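Side-chain contacts in protein F2 like fibronectin-binding protein (Streptococcus pneumoniae, PDB 5A0N), which probably mediates covalent attachment of the bacterium to host molecules through an internal thioester in its N-terminal domain, as a surface adhesin: residues 27-30 / 31-34; 132-135 / 136-140; 142-145 / 146-149; 174-177 / 178-182. All coordinates share one frame; numbering follows the deposited sequence. Where two conformers were deposited one is given.

Contact 1 (27-30 / 31-34); sequences KLYS and NQFA
Lys-27 lays its aliphatic chain along the backbone of Gln-32 and Ala-34, where the loop between strands 25-26 and 35-36 doubles back. The apolar part of this is modest: Lys-27 CG lies 4.0 Å from Ala-34 CB. Further out, the lysine methylene CE rests against a main-chain carbonyl, 3.2 Å from Gln-32 O. With every torsion beyond CG extended (chi2 to chi4 near 180°), the chain runs straight across the loop and delivers its ammonium to Ser-30 O, 2.8 Å from NZ.

The backbone supplies the reversal itself, a type I beta turn from Tyr-29 to Gln-32. It is closed by Gln-32 N to Tyr-29 O, a 3.0 Å bond with N-H...O at 161°. One water spans the open end of the loop, donating to Phe-33 O and accepting from Leu-28 N.

Among flat groups, the side chains of Tyr-29 and Gln-32 run alongside each other, ring and amide planes 23° apart, with Gln-32 NE2 3.8 Å from Tyr-29 CD2. Asp-68 takes the hydroxyl of Ser-30 and ties the turn to a neighbouring loop.

The lysine ammonium and the turn amide are both spent on main-chain carbonyls, so the loop holds its shape through polar bonds with little apolar contact.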
loop_
_atom_site.group_PDB
_atom_site.type_symbol
_atom_site.label_atom_id
_atom_site.label_comp_id
_atom_site.label_asym_id
_atom_site.label_seq_id
_atom_site.Cartn_x
_atom_site.Cartn_y
_atom_site.Cartn_z
ATOM N N LYS A 27 5.914 -15.376 -3.004
ATOM C CA LYS A 27 6.983 -16.175 -2.418
ATOM C C LYS A 27 8.240 -15.339 -2.271
ATOM O O LYS A 27 8.609 -14.587 -3.187
ATOM C CB LYS A 27 7.276 -17.355 -3.327
ATOM C CG LYS A 27 6.137 -18.316 -3.542
ATOM C CD LYS A 27 6.535 -19.444 -4.472
ATOM C CE LYS A 27 5.429 -20.432 -4.728
ATOM N NZ LYS A 27 5.913 -21.505 -5.651
ATOM N N LEU A 28 8.914 -15.462 -1.131
ATOM C CA LEU A 28 10.298 -14.996 -1.031
ATOM C C LEU A 28 11.251 -15.993 -1.674
ATOM O O LEU A 28 12.268 -15.594 -2.233
ATOM C CB LEU A 28 10.733 -14.674 0.396
ATOM C CG LEU A 28 10.461 -13.234 0.844
ATOM C CD1 LEU A 28 8.969 -12.940 0.831
ATOM C CD2 LEU A 28 11.065 -12.986 2.227
ATOM N N TYR A 29 10.904 -17.284 -1.598
ATOM C CA TYR A 29 11.717 -18.354 -2.202
ATOM C C TYR A 29 10.746 -19.281 -2.913
ATOM O O TYR A 29 9.681 -19.633 -2.374
ATOM C CB TYR A 29 12.564 -19.072 -1.122
ATOM C CG TYR A 29 13.495 -18.118 -0.465
ATOM C CD1 TYR A 29 14.663 -17.711 -1.075
ATOM C CD2 TYR A 29 13.127 -17.494 0.727
ATOM C CE1 TYR A 29 15.467 -16.749 -0.503
ATOM C CE2 TYR A 29 13.928 -16.531 1.298
ATOM C CZ TYR A 29 15.110 -16.169 0.692
ATOM O OH TYR A 29 15.909 -15.216 1.278
ATOM N N SER A 30 11.109 -19.662 -4.133
ATOM C CA SER A 30 10.177 -20.303 -5.050
ATOM C C SER A 30 9.687 -21.688 -4.631
ATOM O O SER A 30 8.642 -22.120 -5.115
ATOM C CB SER A 30 10.744 -20.375 -6.453
ATOM O OG SER A 30 11.997 -21.053 -6.476
ATOM N N ASN A 31 10.409 -22.364 -3.740
ATOM C CA ASN A 31 9.943 -23.646 -3.255
ATOM C C ASN A 31 9.043 -23.583 -2.033
ATOM O O ASN A 31 8.597 -24.640 -1.562
ATOM C CB ASN A 31 11.091 -24.640 -3.015
ATOM C CG ASN A 31 12.009 -24.237 -1.899
ATOM O OD1 ASN A 31 12.077 -23.093 -1.493
ATOM N ND2 ASN A 31 12.719 -25.222 -1.382
ATOM N N GLN A 32 8.779 -22.379 -1.523
ATOM C CA GLN A 32 7.963 -22.176 -0.333
ATOM C C GLN A 32 6.564 -21.718 -0.686
ATOM O O GLN A 32 6.319 -21.195 -1.773
ATOM C CB GLN A 32 8.591 -21.140 0.602
ATOM C CG GLN A 32 9.862 -21.631 1.263
ATOM C CD GLN A 32 10.264 -20.763 2.423
ATOM O OE1 GLN A 32 9.419 -20.309 3.214
ATOM N NE2 GLN A 32 11.554 -20.492 2.514
ATOM N N PHE A 33 5.659 -21.838 0.268
ATOM C CA PHE A 33 4.361 -21.200 0.156
ATOM C C PHE A 33 4.506 -19.679 0.131
ATOM O O PHE A 33 5.302 -19.104 0.878
ATOM C CB PHE A 33 3.450 -21.587 1.311
ATOM C CG PHE A 33 3.017 -23.023 1.266
ATOM C CD1 PHE A 33 2.212 -23.476 0.256
ATOM C CD2 PHE A 33 3.445 -23.909 2.211
ATOM C CE1 PHE A 33 1.839 -24.804 0.186
ATOM C CE2 PHE A 33 3.066 -25.226 2.163
ATOM C CZ PHE A 33 2.245 -25.671 1.144
ATOM N N ALA A 34 3.693 -19.028 -0.706
ATOM C CA ALA A 34 3.648 -17.584 -0.717
ATOM C C ALA A 34 3.196 -17.033 0.625
ATOM O O ALA A 34 2.404 -17.641 1.330
ATOM C CB ALA A 34 2.715 -17.111 -1.825
HETATM O O HOH W 1 6.923 -16.779 0.961
#

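Contact 2 (132-135 / 136-140); sequences LNTA and RTYFH
Thr-134 and Tyr-138 meet because their first torsions turn a methyl and a ring into the same space one helical turn apart. Thr-134 sets CG2 opposite its backbone N and OG1 beside it (chi1 -65°), while Tyr-138, at chi1 -77°, swings its ring back toward the preceding turn. The methyl CG2 of Thr-134 then lies 3.6 Å from Tyr-138 CD1, and the two side chains cross at a slant. The ring's edge also borders the main chain, with Thr-134 O near the ring plane and 3.3 Å from CD1. The hydroxyl of Thr-134 turns instead to Asp-131, just ahead of the helix.

All this belongs to the first turns of helix 132-152, in the helical insertion region of the thioester domain. Thr-134 O is gripped by two amides: the bond from Tyr-138 N is 3.0 Å and nearly straight, at 169°, whereas the bond from Thr-137 N is longer and more bent, its donor above the carbonyl plane. Beside them, a water donates to Asn-133 O at 2.6 Å and lies 2.7 Å from Thr-137 OG1, joining a main-chain carbonyl to a side-chain hydroxyl on the next turn.

On the inward side, Phe-139 CB sits 3.1 Å from Ala-135 O, whose carbonyl accepts from Phe-139 N at 2.8 Å. Both Ala-135 and Phe-139 pack against Val-124 of helix 123-128. His-140 faces another way, held by Tyr-36 OH at ND1 and Ala-54 O at NE2, and stacks on Phe-55.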
loop_
_atom_site.group_PDB
_atom_site.type_symbol
_atom_site.label_atom_id
_atom_site.label_comp_id
_atom_site.label_asym_id
_atom_site.label_seq_id
_atom_site.Cartn_x
_atom_site.Cartn_y
_atom_site.Cartn_z
ATOM N N LEU A 132 -2.369 -8.765 17.087
ATOM C CA LEU A 132 -1.660 -7.822 16.230
ATOM C C LEU A 132 -0.849 -8.535 15.153
ATOM O O LEU A 132 -0.664 -7.994 14.075
ATOM C CB LEU A 132 -0.758 -6.909 17.052
ATOM C CG LEU A 132 -1.464 -6.069 18.109
ATOM C CD1 LEU A 132 -0.476 -5.107 18.768
ATOM C CD2 LEU A 132 -2.623 -5.318 17.469
ATOM N N ASN A 133 -0.369 -9.743 15.447
ATOM C CA ASN A 133 0.343 -10.484 14.418
ATOM C C ASN A 133 -0.529 -10.763 13.193
ATOM O O ASN A 133 -0.084 -10.574 12.061
ATOM C CB ASN A 133 0.934 -11.789 14.959
ATOM C CG ASN A 133 1.846 -12.472 13.957
ATOM O OD1 ASN A 133 2.856 -11.912 13.539
ATOM N ND2 ASN A 133 1.450 -13.644 13.516
ATOM N N THR A 134 -1.767 -11.207 13.414
ATOM C CA THR A 134 -2.680 -11.424 12.285
ATOM C C THR A 134 -3.022 -10.085 11.626
ATOM O O THR A 134 -2.953 -9.941 10.392
ATOM C CB THR A 134 -3.957 -12.125 12.761
ATOM O OG1 THR A 134 -3.600 -13.429 13.229
ATOM C CG2 THR A 134 -5.027 -12.225 11.665
ATOM N N ALA A 135 -3.341 -9.070 12.434
ATOM C CA ALA A 135 -3.758 -7.793 11.894
ATOM C C ALA A 135 -2.696 -7.144 11.026
ATOM O O ALA A 135 -3.030 -6.475 10.037
ATOM C CB ALA A 135 -4.172 -6.848 12.999
ATOM N N ARG A 136 -1.417 -7.377 11.330
ATOM C CA ARG A 136 -0.356 -6.707 10.601
ATOM C C ARG A 136 -0.477 -6.909 9.096
ATOM O O ARG A 136 -0.231 -5.973 8.314
ATOM C CB ARG A 136 1.009 -7.226 11.093
ATOM C CG ARG A 136 2.216 -6.602 10.414
ATOM C CD ARG A 136 3.518 -7.161 10.990
ATOM N NE ARG A 136 3.608 -8.560 10.599
ATOM C CZ ARG A 136 4.193 -9.006 9.488
ATOM N NH1 ARG A 136 4.850 -8.194 8.679
ATOM N NH2 ARG A 136 4.101 -10.281 9.208
ATOM N N THR A 137 -0.829 -8.114 8.664
ATOM C CA THR A 137 -1.019 -8.369 7.229
ATOM C C THR A 137 -2.477 -8.285 6.820
ATOM O O THR A 137 -2.774 -7.775 5.741
ATOM C CB THR A 137 -0.438 -9.737 6.810
ATOM O OG1 THR A 137 -1.089 -10.776 7.542
ATOM C CG2 THR A 137 1.087 -9.785 7.019
ATOM N N TYR A 138 -3.393 -8.804 7.638
ATOM C CA TYR A 138 -4.801 -8.847 7.221
ATOM C C TYR A 138 -5.413 -7.426 7.141
ATOM O O TYR A 138 -6.246 -7.161 6.287
ATOM C CB TYR A 138 -5.641 -9.771 8.121
ATOM C CG TYR A 138 -5.444 -11.254 7.825
ATOM C CD1 TYR A 138 -4.285 -11.919 8.181
ATOM C CD2 TYR A 138 -6.410 -11.983 7.169
ATOM C CE1 TYR A 138 -4.123 -13.249 7.907
ATOM C CE2 TYR A 138 -6.229 -13.327 6.903
ATOM C CZ TYR A 138 -5.091 -13.941 7.275
ATOM O OH TYR A 138 -4.926 -15.279 7.004
ATOM N N PHE A 139 -4.971 -6.518 8.006
ATOM C CA PHE A 139 -5.434 -5.121 7.915
ATOM C C PHE A 139 -4.784 -4.419 6.724
ATOM O O PHE A 139 -5.412 -3.593 6.076
ATOM C CB PHE A 139 -5.164 -4.361 9.213
ATOM C CG PHE A 139 -5.828 -3.002 9.308
ATOM C CD1 PHE A 139 -7.177 -2.823 9.009
ATOM C CD2 PHE A 139 -5.113 -1.898 9.764
ATOM C CE1 PHE A 139 -7.779 -1.586 9.161
ATOM C CE2 PHE A 139 -5.734 -0.668 9.911
ATOM C CZ PHE A 139 -7.054 -0.527 9.614
ATOM N N HIS A 140 -3.502 -4.723 6.449
ATOM C CA HIS A 140 -2.874 -4.170 5.242
ATOM C C HIS A 140 -3.740 -4.503 4.026
ATOM O O HIS A 140 -4.010 -3.645 3.185
ATOM C CB HIS A 140 -1.456 -4.730 5.059
ATOM C CG HIS A 140 -0.749 -4.130 3.893
ATOM N ND1 HIS A 140 -0.963 -4.531 2.597
ATOM C CD2 HIS A 140 0.172 -3.133 3.839
ATOM C CE1 HIS A 140 -0.210 -3.804 1.795
ATOM N NE2 HIS A 140 0.482 -2.945 2.516
HETATM O O HOH W 2 0.038 -11.830 9.743
#

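Contact 3 (142-145 / 146-149); sequences VIQY and EIWR
Gln-144, Tyr-145 and Trp-148 form an amide-aromatic cluster on successive turns of helix 132-152, in the largely buried middle of that helix. The indole is engaged in two ways. Over one face lies the Gln-144 side chain: its amide plane is stacked only 17° from the ring, with NE2 3.3 Å from Trp-148 CE2. Gln-144 CG makes a CH-pi contact 3.6 Å from the centroid of the six-membered ring of Trp-148, almost on the normal. A bend at chi2 (68°) folds the glutamine over the indole in this way.

At its edge the same indole meets Tyr-145 in a T-shaped pair. The planes stand at 80°, and Trp-148 CZ3 points over the tyrosine face, 3.5 Å from Tyr-145 CE1. The amide on one face and the tyrosine at the edge together limit how the indole can turn. Gln-144 is itself held, since its OE1 accepts from the backbone N of Cys-56.

A different side of the helix carries a salt bridge, Arg-149 NH1 to Glu-146 OE2 at 2.9 Å. The carboxylate oxygen is met on its syn side and lies close to the guanidinium plane.

Ile-143 CG2 and Ile-147 CD1, 3.9 Å apart, fill a further apolar side. They press on Phe-55 of strand 55-56 and on Leu-112 of helix 105-118, Trp-148 touches Cys-56 on that strand, and Val-142 and Glu-146 face helix 170-182, so the segment is packed between two helices and a strand.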
loop_
_atom_site.group_PDB
_atom_site.type_symbol
_atom_site.label_atom_id
_atom_site.label_comp_id
_atom_site.label_asym_id
_atom_site.label_seq_id
_atom_site.Cartn_x
_atom_site.Cartn_y
_atom_site.Cartn_z
ATOM N N VAL A 142 -7.001 -5.256 3.650
ATOM C CA VAL A 142 -8.265 -4.505 3.465
ATOM C C VAL A 142 -8.029 -3.037 3.172
ATOM O O VAL A 142 -8.741 -2.451 2.353
ATOM C CB VAL A 142 -9.295 -4.677 4.599
ATOM C CG1 VAL A 142 -9.859 -6.080 4.552
ATOM C CG2 VAL A 142 -8.720 -4.324 5.972
ATOM N N ILE A 143 -7.034 -2.435 3.802
ATOM C CA ILE A 143 -6.664 -1.064 3.452
ATOM C C ILE A 143 -6.280 -0.989 1.966
ATOM O O ILE A 143 -6.693 -0.059 1.252
ATOM C CB ILE A 143 -5.536 -0.537 4.360
ATOM C CG1 ILE A 143 -6.043 -0.343 5.789
ATOM C CG2 ILE A 143 -4.931 0.725 3.780
ATOM C CD1 ILE A 143 -6.918 0.889 6.009
ATOM N N GLN A 144 -5.517 -1.963 1.480
ATOM C CA GLN A 144 -5.107 -1.969 0.090
ATOM C C GLN A 144 -6.309 -2.022 -0.851
ATOM O O GLN A 144 -6.324 -1.331 -1.867
ATOM C CB GLN A 144 -4.159 -3.127 -0.168
ATOM C CG GLN A 144 -3.733 -3.282 -1.627
ATOM C CD GLN A 144 -2.852 -2.171 -2.100
ATOM O OE1 GLN A 144 -1.618 -2.253 -1.996
ATOM N NE2 GLN A 144 -3.458 -1.139 -2.683
ATOM N N TYR A 145 -7.261 -2.895 -0.587
ATOM C CA TYR A 145 -8.455 -2.966 -1.428
ATOM C C TYR A 145 -9.221 -1.651 -1.395
ATOM O O TYR A 145 -9.741 -1.227 -2.447
ATOM C CB TYR A 145 -9.353 -4.170 -1.113
ATOM C CG TYR A 145 -8.805 -5.430 -1.737
ATOM C CD1 TYR A 145 -8.923 -5.638 -3.110
ATOM C CD2 TYR A 145 -8.129 -6.388 -0.981
ATOM C CE1 TYR A 145 -8.361 -6.766 -3.719
ATOM C CE2 TYR A 145 -7.569 -7.510 -1.589
ATOM C CZ TYR A 145 -7.682 -7.685 -2.952
ATOM O OH TYR A 145 -7.112 -8.755 -3.584
ATOM N N GLU A 146 -9.291 -0.980 -0.247
ATOM C CA GLU A 146 -9.995 0.285 -0.216
ATOM C C GLU A 146 -9.224 1.391 -0.928
ATOM O O GLU A 146 -9.846 2.247 -1.565
ATOM C CB GLU A 146 -10.408 0.660 1.195
ATOM C CG GLU A 146 -11.619 1.611 1.250
ATOM C CD GLU A 146 -12.944 1.016 0.806
ATOM O OE1 GLU A 146 -12.954 -0.097 0.230
ATOM O OE2 GLU A 146 -13.987 1.663 1.042
ATOM N N ILE A 147 -7.888 1.342 -0.908
ATOM C CA ILE A 147 -7.127 2.254 -1.749
ATOM C C ILE A 147 -7.504 2.067 -3.210
ATOM O O ILE A 147 -7.721 3.056 -3.932
ATOM C CB ILE A 147 -5.616 2.122 -1.476
ATOM C CG1 ILE A 147 -5.327 2.744 -0.112
ATOM C CG2 ILE A 147 -4.758 2.709 -2.593
ATOM C CD1 ILE A 147 -3.916 2.507 0.416
ATOM N N TRP A 148 -7.600 0.812 -3.649
ATOM C CA TRP A 148 -7.958 0.490 -5.031
ATOM C C TRP A 148 -9.402 0.850 -5.383
ATOM O O TRP A 148 -9.703 1.072 -6.556
ATOM C CB TRP A 148 -7.721 -1.002 -5.317
ATOM C CG TRP A 148 -6.299 -1.376 -5.430
ATOM C CD1 TRP A 148 -5.275 -0.604 -5.845
ATOM C CD2 TRP A 148 -5.746 -2.682 -5.164
ATOM N NE1 TRP A 148 -4.102 -1.353 -5.889
ATOM C CE2 TRP A 148 -4.372 -2.628 -5.442
ATOM C CE3 TRP A 148 -6.282 -3.877 -4.692
ATOM C CZ2 TRP A 148 -3.529 -3.739 -5.290
ATOM C CZ3 TRP A 148 -5.452 -4.938 -4.492
ATOM C CH2 TRP A 148 -4.091 -4.876 -4.798
ATOM N N ARG A 149 -10.284 0.957 -4.400
ATOM C CA ARG A 149 -11.624 1.500 -4.669
ATOM C C ARG A 149 -11.487 2.870 -5.306
ATOM O O ARG A 149 -12.213 3.191 -6.246
ATOM C CB ARG A 149 -12.416 1.601 -3.366
ATOM C CG ARG A 149 -13.774 2.271 -3.528
ATOM C CD ARG A 149 -14.538 2.307 -2.231
ATOM N NE ARG A 149 -15.804 2.999 -2.373
ATOM C CZ ARG A 149 -16.612 3.269 -1.359
ATOM N NH1 ARG A 149 -16.351 2.824 -0.157
ATOM N NH2 ARG A 149 -17.738 3.946 -1.565
#

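Contact 4 (174-177 / 178-182); sequences KALE and MIRTD
Met-178 N to Lys-174 O is one of a run of i to i+4 bonds through the last turns of helix 170-182, an alpha-helix of the helical insertion region. The next bond, Ile-179 N to Ala-175 O, is the shortest of the run at 2.8 Å and nearly straight, at 171°. Arg-180 N follows on Leu-176 O. At Glu-177 O the pattern gains a second donor: Thr-181 brings both its amide and its hydroxyl to this one oxygen, from opposite faces of the carbonyl plane. With chi1 at -58°, the threonine hydroxyl sits beside its own N and can turn back along the helix, a frequent way for a helical threonine to use its OH.

Among the side chains, Leu-176 and Arg-180 form the main pair. The isobutyl group packs on one face of the guanidinium, Leu-176 CG over its centre and 3.8 Å from Arg-180 CZ. Apolar atoms against that face leave the N-H groups pointing along the plane to other partners: NE to Glu-146, which also binds Arg-149, and NH2 to Val-156 O. Glu-146 thus lies between two arginines, Arg-149 and Arg-180, which it probably helps to hold close together.

Along another side, the extended Met-178 chain runs back over Lys-174, its CG 3.5 Å from Lys-174 O. Ile-179 faces inward onto helix 132-152, and its CG1 nestles against the preceding turn, 3.3 Å from Ala-175 O.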
loop_
_atom_site.group_PDB
_atom_site.type_symbol
_atom_site.label_atom_id
_atom_site.label_comp_id
_atom_site.label_asym_id
_atom_site.label_seq_id
_atom_site.Cartn_x
_atom_site.Cartn_y
_atom_site.Cartn_z
ATOM N N LYS A 174 -15.319 -7.069 9.048
ATOM C CA LYS A 174 -15.651 -6.081 10.073
ATOM C C LYS A 174 -14.772 -4.847 9.910
ATOM O O LYS A 174 -15.257 -3.712 9.965
ATOM C CB LYS A 174 -15.504 -6.663 11.472
ATOM C CG LYS A 174 -16.421 -7.841 11.748
ATOM C CD LYS A 174 -16.225 -8.397 13.152
ATOM C CE LYS A 174 -17.240 -9.505 13.406
ATOM N NZ LYS A 174 -16.915 -10.318 14.604
ATOM N N ALA A 175 -13.469 -5.045 9.717
ATOM C CA ALA A 175 -12.562 -3.926 9.562
ATOM C C ALA A 175 -12.940 -3.068 8.364
ATOM O O ALA A 175 -12.823 -1.835 8.438
ATOM C CB ALA A 175 -11.132 -4.412 9.407
ATOM N N LEU A 176 -13.349 -3.678 7.265
ATOM C CA LEU A 176 -13.734 -2.906 6.074
ATOM C C LEU A 176 -14.924 -1.984 6.375
ATOM O O LEU A 176 -14.961 -0.852 5.906
ATOM C CB LEU A 176 -14.032 -3.850 4.924
ATOM C CG LEU A 176 -14.331 -3.200 3.575
ATOM C CD1 LEU A 176 -13.231 -2.265 3.137
ATOM C CD2 LEU A 176 -14.627 -4.315 2.576
ATOM N N GLU A 177 -15.874 -2.470 7.157
ATOM C CA GLU A 177 -17.022 -1.653 7.531
ATOM C C GLU A 177 -16.596 -0.492 8.415
ATOM O O GLU A 177 -17.142 0.614 8.330
ATOM C CB GLU A 177 -18.090 -2.507 8.196
ATOM C CG GLU A 177 -18.643 -3.514 7.225
ATOM C CD GLU A 177 -19.500 -4.581 7.821
ATOM O OE1 GLU A 177 -19.991 -4.411 8.904
ATOM O OE2 GLU A 177 -19.684 -5.624 7.170
ATOM N N MET A 178 -15.648 -0.747 9.315
ATOM C CA MET A 178 -15.127 0.333 10.150
ATOM C C MET A 178 -14.344 1.362 9.338
ATOM O O MET A 178 -14.513 2.563 9.533
ATOM C CB MET A 178 -14.295 -0.220 11.297
ATOM C CG MET A 178 -15.095 -1.109 12.239
ATOM S SD MET A 178 -13.974 -1.996 13.372
ATOM C CE MET A 178 -14.911 -3.389 13.863
ATOM N N ILE A 179 -13.493 0.890 8.428
ATOM C CA ILE A 179 -12.798 1.797 7.519
ATOM C C ILE A 179 -13.809 2.704 6.802
ATOM O O ILE A 179 -13.623 3.922 6.720
ATOM C CB ILE A 179 -11.978 1.033 6.462
ATOM C CG1 ILE A 179 -10.764 0.339 7.099
ATOM C CG2 ILE A 179 -11.550 1.944 5.325
ATOM C CD1 ILE A 179 -10.141 -0.741 6.217
ATOM N N ARG A 180 -14.872 2.105 6.266
ATOM C CA ARG A 180 -15.836 2.880 5.469
ATOM C C ARG A 180 -16.600 3.878 6.320
ATOM O O ARG A 180 -16.957 4.955 5.834
ATOM C CB ARG A 180 -16.795 1.950 4.753
ATOM C CG ARG A 180 -16.078 1.269 3.600
ATOM C CD ARG A 180 -16.890 0.245 2.835
ATOM N NE ARG A 180 -16.097 -0.184 1.681
ATOM C CZ ARG A 180 -16.297 -1.259 0.960
ATOM N NH1 ARG A 180 -17.311 -2.059 1.206
ATOM N NH2 ARG A 180 -15.463 -1.527 -0.022
ATOM N N THR A 181 -16.844 3.558 7.581
ATOM C CA THR A 181 -17.510 4.484 8.501
ATOM C C THR A 181 -16.581 5.602 8.953
ATOM O O THR A 181 -17.019 6.739 9.130
ATOM C CB THR A 181 -18.023 3.688 9.709
ATOM O OG1 THR A 181 -18.909 2.656 9.258
ATOM C CG2 THR A 181 -18.736 4.535 10.689
ATOM N N ASP A 182 -15.297 5.282 9.133
ATOM C CA ASP A 182 -14.371 6.161 9.843
ATOM C C ASP A 182 -13.476 7.017 8.968
ATOM O O ASP A 182 -12.795 7.908 9.470
ATOM C CB ASP A 182 -13.452 5.356 10.758
ATOM C CG ASP A 182 -14.171 4.646 11.891
ATOM O OD1 ASP A 182 -15.406 4.833 12.043
ATOM O OD2 ASP A 182 -13.484 3.876 12.617
#

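From the N terminus, contact 1 comes first, closing the short loop that joins strands 25-26 and 35-36 at the surface; it touches none of the others and lies about 20 Å, centre to centre, from contact 2. Contacts 2 and 3 follow in series on helix 132-152, the former near its start and the latter further along. Contact 4 sits on helix 170-182, which packs beside them. None nests in or crosses another along the chain. Phe-139 of contact 2 and Ile-143 of contact 3 both meet Ile-179 of contact 4, and the Glu-146 to Arg-180 salt bridge adds a polar tie between the two helices.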